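Long-range contacts in KLLA0E08119p (PDB 3VA7), which probably carboxylates urea using biotin, ATP and bicarbonate, this chain holding the biotin carboxylase, carboxyltransferase and biotin-carrier domains of a longer enzyme: residues I665-G670 / I779-L784; V730-A735 / Q759-E764. One frame throughout, in Å; residues are numbered along the deposited sequence.

How the interactions relate
Both contacts are buried in the carboxyltransferase domain, in its A and B part, with centres 10 Å apart. Strands 662-669 and 756-762 are neighbours in one mixed sheet, so the interactions meet directly: T668 N probably hydrogen-bonds to V761 O, and G666 O probably accepts from A763 N. Interaction 1 joins two parallel strands by several backbone bonds and packs aliphatic and aromatic groups on one face. Interaction 2 is smaller, a valine on a turn with a single direct backbone bond and a water bridge. Its outer ends are more polar and reach ligands: Y731 lines the biotin pocket, and E764, partly exposed, binds sodium.

Interaction 1: residues I665-G670 / I779-L784; sequences IGVTCG and IQFVPL
I665, G666 and V667 pair in parallel with F781, V782 and P783, the strand axes coming within 4.4 Å at an angle of 46°. This pairing of 662-669 with 778-783 brings together the first and last strands of a seven-stranded mixed sheet in the carboxyltransferase domain. I665 N donates to Q780 O almost in line with the carbonyl (2.7 Å), and I665 O accepts from V782 N, which lies well above its carbonyl plane. V667 N then binds V782 O, and a weak bond runs from L784 N to V667 O.

On one face I665, V667, F781 and P783 gather. The F781 side chain lies alongside that of I665, whereas V667 crosses it at a slant and sets CG1 3.5 Å from F781 CD1. With CG anti to its carbonyl carbon (chi1 -65°), the phenyl ring is carried beside I665, and its other neighbours include F686 and W691. On the opposite face G666 has no side chain, and V782 CG1 and L784 CD2 both come over its CA, L784 CD2 at 3.6 Å. C669 and P783 both touch F687 of helix 680-688, and C669 SG rests 4.0 Å from P783 CB.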
loop_
_atom_site.group_PDB
_atom_site.type_symbol
_atom_site.label_atom_id
_atom_site.label_comp_id
_atom_site.label_asym_id
_atom_site.label_seq_id
_atom_site.Cartn_x
_atom_site.Cartn_y
_atom_site.Cartn_z
ATOM N N ILE A 665 -26.747 21.468 3.818
ATOM C CA ILE A 665 -26.370 20.073 3.810
ATOM C C ILE A 665 -27.275 19.260 4.701
ATOM O O ILE A 665 -27.297 19.468 5.924
ATOM C CB ILE A 665 -24.866 19.931 4.153
ATOM C CG1 ILE A 665 -24.045 20.682 3.086
ATOM C CG2 ILE A 665 -24.446 18.445 4.256
ATOM C CD1 ILE A 665 -22.630 20.301 2.994
ATOM N N GLY A 666 -28.034 18.343 4.098
ATOM C CA GLY A 666 -29.049 17.569 4.840
ATOM C C GLY A 666 -28.429 16.500 5.718
ATOM O O GLY A 666 -27.488 15.804 5.296
ATOM N N VAL A 667 -28.925 16.344 6.936
ATOM C CA VAL A 667 -28.393 15.339 7.830
ATOM C C VAL A 667 -29.551 14.688 8.568
ATOM O O VAL A 667 -30.616 15.285 8.677
ATOM C CB VAL A 667 -27.487 15.956 8.944
ATOM C CG1 VAL A 667 -26.275 16.734 8.374
ATOM C CG2 VAL A 667 -28.307 16.804 9.922
ATOM N N THR A 668 -29.334 13.478 9.096
ATOM C CA THR A 668 -30.236 12.877 10.057
ATOM C C THR A 668 -29.700 13.194 11.442
ATOM O O THR A 668 -28.517 13.055 11.680
ATOM C CB THR A 668 -30.410 11.369 9.839
ATOM O OG1 THR A 668 -29.181 10.687 10.077
ATOM C CG2 THR A 668 -30.834 11.068 8.419
ATOM N N CYS A 669 -30.560 13.668 12.333
ATOM C CA CYS A 669 -30.199 13.945 13.713
ATOM C C CYS A 669 -29.753 12.655 14.404
ATOM O O CYS A 669 -30.340 11.614 14.151
ATOM C CB CYS A 669 -31.405 14.536 14.467
ATOM S SG CYS A 669 -32.190 15.945 13.654
ATOM N N GLY A 670 -28.732 12.726 15.272
ATOM C CA GLY A 670 -28.126 11.534 15.935
ATOM C C GLY A 670 -26.712 11.100 15.528
ATOM O O GLY A 670 -26.331 11.298 14.393
ATOM N N ILE A 779 -21.423 26.361 5.502
ATOM C CA ILE A 779 -22.436 25.332 5.358
ATOM C C ILE A 779 -23.411 25.469 6.476
ATOM O O ILE A 779 -23.077 26.058 7.520
ATOM C CB ILE A 779 -21.833 23.870 5.341
ATOM C CG1 ILE A 779 -21.365 23.429 6.730
ATOM C CG2 ILE A 779 -20.660 23.748 4.352
ATOM C CD1 ILE A 779 -20.515 22.143 6.713
ATOM N N GLN A 780 -24.606 24.917 6.277
ATOM C CA GLN A 780 -25.624 24.821 7.329
ATOM C C GLN A 780 -26.232 23.452 7.209
ATOM O O GLN A 780 -26.586 22.984 6.103
ATOM C CB GLN A 780 -26.729 25.855 7.138
ATOM C CG GLN A 780 -27.694 25.922 8.305
ATOM C CD GLN A 780 -28.825 26.939 8.097
ATOM O OE1 GLN A 780 -29.174 27.301 6.955
ATOM N NE2 GLN A 780 -29.410 27.395 9.200
ATOM N N PHE A 781 -26.329 22.798 8.357
ATOM C CA PHE A 781 -26.892 21.452 8.426
ATOM C C PHE A 781 -28.385 21.508 8.590
ATOM O O PHE A 781 -28.937 22.177 9.452
ATOM C CB PHE A 781 -26.246 20.669 9.570
ATOM C CG PHE A 781 -24.783 20.411 9.366
ATOM C CD1 PHE A 781 -24.344 19.663 8.259
ATOM C CD2 PHE A 781 -23.842 20.900 10.280
ATOM C CE1 PHE A 781 -23.007 19.424 8.054
ATOM C CE2 PHE A 781 -22.470 20.657 10.084
ATOM C CZ PHE A 781 -22.039 19.933 8.969
ATOM N N VAL A 782 -29.048 20.771 7.758
ATOM C CA VAL A 782 -30.473 20.906 7.629
ATOM C C VAL A 782 -31.060 19.528 8.035
ATOM O O VAL A 782 -30.658 18.484 7.493
ATOM C CB VAL A 782 -30.681 21.342 6.162
ATOM C CG1 VAL A 782 -31.210 20.268 5.331
ATOM C CG2 VAL A 782 -31.469 22.625 6.083
ATOM N N PRO A 783 -31.936 19.495 9.058
ATOM C CA PRO A 783 -32.481 18.201 9.519
ATOM C C PRO A 783 -33.412 17.543 8.510
ATOM O O PRO A 783 -34.180 18.195 7.780
ATOM C CB PRO A 783 -33.241 18.554 10.788
ATOM C CG PRO A 783 -33.568 19.976 10.622
ATOM C CD PRO A 783 -32.566 20.638 9.734
ATOM N N LEU A 784 -33.315 16.234 8.461
ATOM C CA LEU A 784 -33.934 15.454 7.434
ATOM C C LEU A 784 -34.358 14.151 8.152
ATOM O O LEU A 784 -33.606 13.633 9.044
ATOM C CB LEU A 784 -32.905 15.181 6.358
ATOM C CG LEU A 784 -32.954 15.766 4.949
ATOM C CD1 LEU A 784 -33.113 17.254 4.940
ATOM C CD2 LEU A 784 -31.743 15.283 4.111
HETATM O O HOH W 1 -33.385 13.422 11.432
#

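Interaction 2: residues V730-A735 / Q759-E764; sequences VYSLGA and QAVVAE. With NA (sodium ion), chain K; BTI (5-(hexahydro-2-oxo-1H-thieno[3,4-D]imidazol-6-yl)pentanal), chain B.
V761 spreads its two methyls over the type II turn S732-A735, which A735 N closes on S732 O. V761 CG1, anti to the backbone N (chi1 -179°), reaches over the peptide that joins G734 to A735 and lies 3.5 Å from G734 C. V761 CG2 touches two side chains, 3.9 Å from both S732 CB and A735 CB. The valine thus faces both ends of the turn, and an alanine in its place would probably leave a gap above the G734 peptide and remove the apolar cover from S732 CB and A735 CB. A735 and V761 form a non-hydrogen-bonded antiparallel pair, CA to CA 4.0 Å. Next to it V762 N donates to G734 O (3.0 Å), coming from 52° above the carbonyl plane, while V762 CG2 flanks the same oxygen. Positive phi (97°) suits G734 to the third place of the turn. A water links turn and strand once more, donating to L733 O (2.7 Å) and to V762 O.

The polar groups find their partners beyond the two segments. S732 OG bonds to A843 O. Y731 directs its ring edge at the biotin ureido oxygen O3, although the modelled separation there is doubtful, and its OH is hydrogen-bonded to F756 N. E764, fully extended, carries OE2 to the sodium ion at 2.7 Å, a site shared with D845. Among the neighbours of the contact, V762 packs on I665 and V667 of strand 662-669, G734 and A735 bond through their backbones to I746 of strand 742-746, and Q759 leans on helix 680-688.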
loop_
_atom_site.group_PDB
_atom_site.type_symbol
_atom_site.label_atom_id
_atom_site.label_comp_id
_atom_site.label_asym_id
_atom_site.label_seq_id
_atom_site.Cartn_x
_atom_site.Cartn_y
_atom_site.Cartn_z
ATOM N N VAL A 730 -18.421 2.901 17.250
ATOM C CA VAL A 730 -18.085 2.995 15.820
ATOM C C VAL A 730 -18.935 4.055 15.188
ATOM O O VAL A 730 -20.123 4.214 15.515
ATOM C CB VAL A 730 -18.216 1.693 15.084
ATOM C CG1 VAL A 730 -17.713 1.839 13.645
ATOM C CG2 VAL A 730 -17.409 0.589 15.834
ATOM N N TYR A 731 -18.319 4.844 14.344
ATOM C CA TYR A 731 -18.967 6.036 13.876
ATOM C C TYR A 731 -19.643 5.712 12.570
ATOM O O TYR A 731 -19.297 4.737 11.890
ATOM C CB TYR A 731 -17.932 7.097 13.525
ATOM C CG TYR A 731 -17.147 7.682 14.634
ATOM C CD1 TYR A 731 -17.616 7.689 15.936
ATOM C CD2 TYR A 731 -15.930 8.304 14.365
ATOM C CE1 TYR A 731 -16.844 8.298 16.992
ATOM C CE2 TYR A 731 -15.172 8.900 15.359
ATOM C CZ TYR A 731 -15.615 8.917 16.662
ATOM O OH TYR A 731 -14.829 9.554 17.625
ATOM N N SER A 732 -20.505 6.615 12.154
ATOM C CA SER A 732 -21.143 6.492 10.844
ATOM C C SER A 732 -20.448 7.328 9.790
ATOM O O SER A 732 -20.089 8.474 10.046
ATOM C CB SER A 732 -22.593 6.975 10.960
ATOM O OG SER A 732 -23.336 6.086 11.779
ATOM N N LEU A 733 -20.275 6.771 8.600
ATOM C CA LEU A 733 -19.954 7.603 7.451
ATOM C C LEU A 733 -20.865 8.845 7.451
ATOM O O LEU A 733 -22.133 8.753 7.534
ATOM C CB LEU A 733 -20.155 6.816 6.197
ATOM C CG LEU A 733 -18.941 6.302 5.454
ATOM C CD1 LEU A 733 -17.567 6.764 6.032
ATOM C CD2 LEU A 733 -19.036 4.761 5.291
ATOM N N GLY A 734 -20.222 10.010 7.444
ATOM C CA GLY A 734 -20.928 11.247 7.352
ATOM C C GLY A 734 -21.127 11.857 8.721
ATOM O O GLY A 734 -21.655 12.976 8.825
ATOM N N ALA A 735 -20.733 11.154 9.784
ATOM C CA ALA A 735 -21.021 11.642 11.140
ATOM C C ALA A 735 -20.309 12.970 11.397
ATOM O O ALA A 735 -19.216 13.277 10.818
ATOM C CB ALA A 735 -20.592 10.623 12.182
ATOM N N GLN A 759 -22.770 14.375 16.564
ATOM C CA GLN A 759 -23.994 15.114 16.789
ATOM C C GLN A 759 -25.073 14.648 15.827
ATOM O O GLN A 759 -26.202 14.372 16.238
ATOM C CB GLN A 759 -23.703 16.628 16.697
ATOM C CG GLN A 759 -24.851 17.522 16.321
ATOM C CD GLN A 759 -25.880 17.721 17.423
ATOM O OE1 GLN A 759 -25.552 17.831 18.602
ATOM N NE2 GLN A 759 -27.132 17.773 17.038
ATOM N N ALA A 760 -24.723 14.542 14.554
ATOM C CA ALA A 760 -25.662 14.302 13.457
ATOM C C ALA A 760 -24.836 13.584 12.390
ATOM O O ALA A 760 -23.605 13.506 12.554
ATOM C CB ALA A 760 -26.194 15.609 12.917
ATOM N N VAL A 761 -25.485 13.076 11.325
ATOM C CA VAL A 761 -24.795 12.410 10.231
ATOM C C VAL A 761 -25.368 12.831 8.865
ATOM O O VAL A 761 -26.569 12.652 8.578
ATOM C CB VAL A 761 -24.921 10.864 10.319
ATOM C CG1 VAL A 761 -24.152 10.222 9.170
ATOM C CG2 VAL A 761 -24.483 10.308 11.741
ATOM N N VAL A 762 -24.491 13.372 8.020
ATOM C CA VAL A 762 -24.814 13.767 6.698
ATOM C C VAL A 762 -25.477 12.571 6.011
ATOM O O VAL A 762 -25.019 11.386 6.194
ATOM C CB VAL A 762 -23.533 14.204 5.959
ATOM C CG1 VAL A 762 -23.836 14.467 4.490
ATOM C CG2 VAL A 762 -22.906 15.431 6.646
ATOM N N ALA A 763 -26.545 12.842 5.231
ATOM C CA ALA A 763 -27.296 11.728 4.671
ATOM C C ALA A 763 -26.475 11.121 3.583
ATOM O O ALA A 763 -25.780 11.810 2.912
ATOM C CB ALA A 763 -28.671 12.143 4.162
ATOM N N GLU A 764 -26.545 9.821 3.417
ATOM C CA GLU A 764 -25.716 9.179 2.433
ATOM C C GLU A 764 -25.599 10.040 1.179
ATOM O O GLU A 764 -24.488 10.285 0.681
ATOM C CB GLU A 764 -26.315 7.833 2.068
ATOM C CG GLU A 764 -25.481 7.021 1.092
ATOM C CD GLU A 764 -26.024 5.619 0.922
ATOM O OE1 GLU A 764 -25.552 4.923 0.010
ATOM O OE2 GLU A 764 -26.955 5.224 1.695
HETATM NA NA NA K . -29.620 5.071 2.209
HETATM C C11 BTI B . -9.096 15.241 9.945
HETATM O O11 BTI B . -8.298 15.645 10.847
HETATM C C10 BTI B . -10.205 14.166 10.152
HETATM C C9 BTI B . -10.138 13.592 11.566
HETATM C C8 BTI B . -11.340 12.770 12.011
HETATM C C7 BTI B . -11.505 12.624 13.538
HETATM C C2 BTI B . -10.260 12.187 14.282
HETATM S S1 BTI B . -9.646 10.620 13.739
HETATM C C6 BTI B . -8.809 10.282 15.248
HETATM C C5 BTI B . -9.504 11.047 16.353
HETATM N N3 BTI B . -10.337 10.034 16.948
HETATM C C3 BTI B . -11.600 10.254 16.694
HETATM O O3 BTI B . -12.576 9.505 17.166
HETATM N N2 BTI B . -11.780 11.330 15.958
HETATM C C4 BTI B . -10.520 12.039 15.771
HETATM O O HOH W 2 -24.304 8.550 5.930
HETATM O O HOH W 3 -28.339 2.834 0.802
#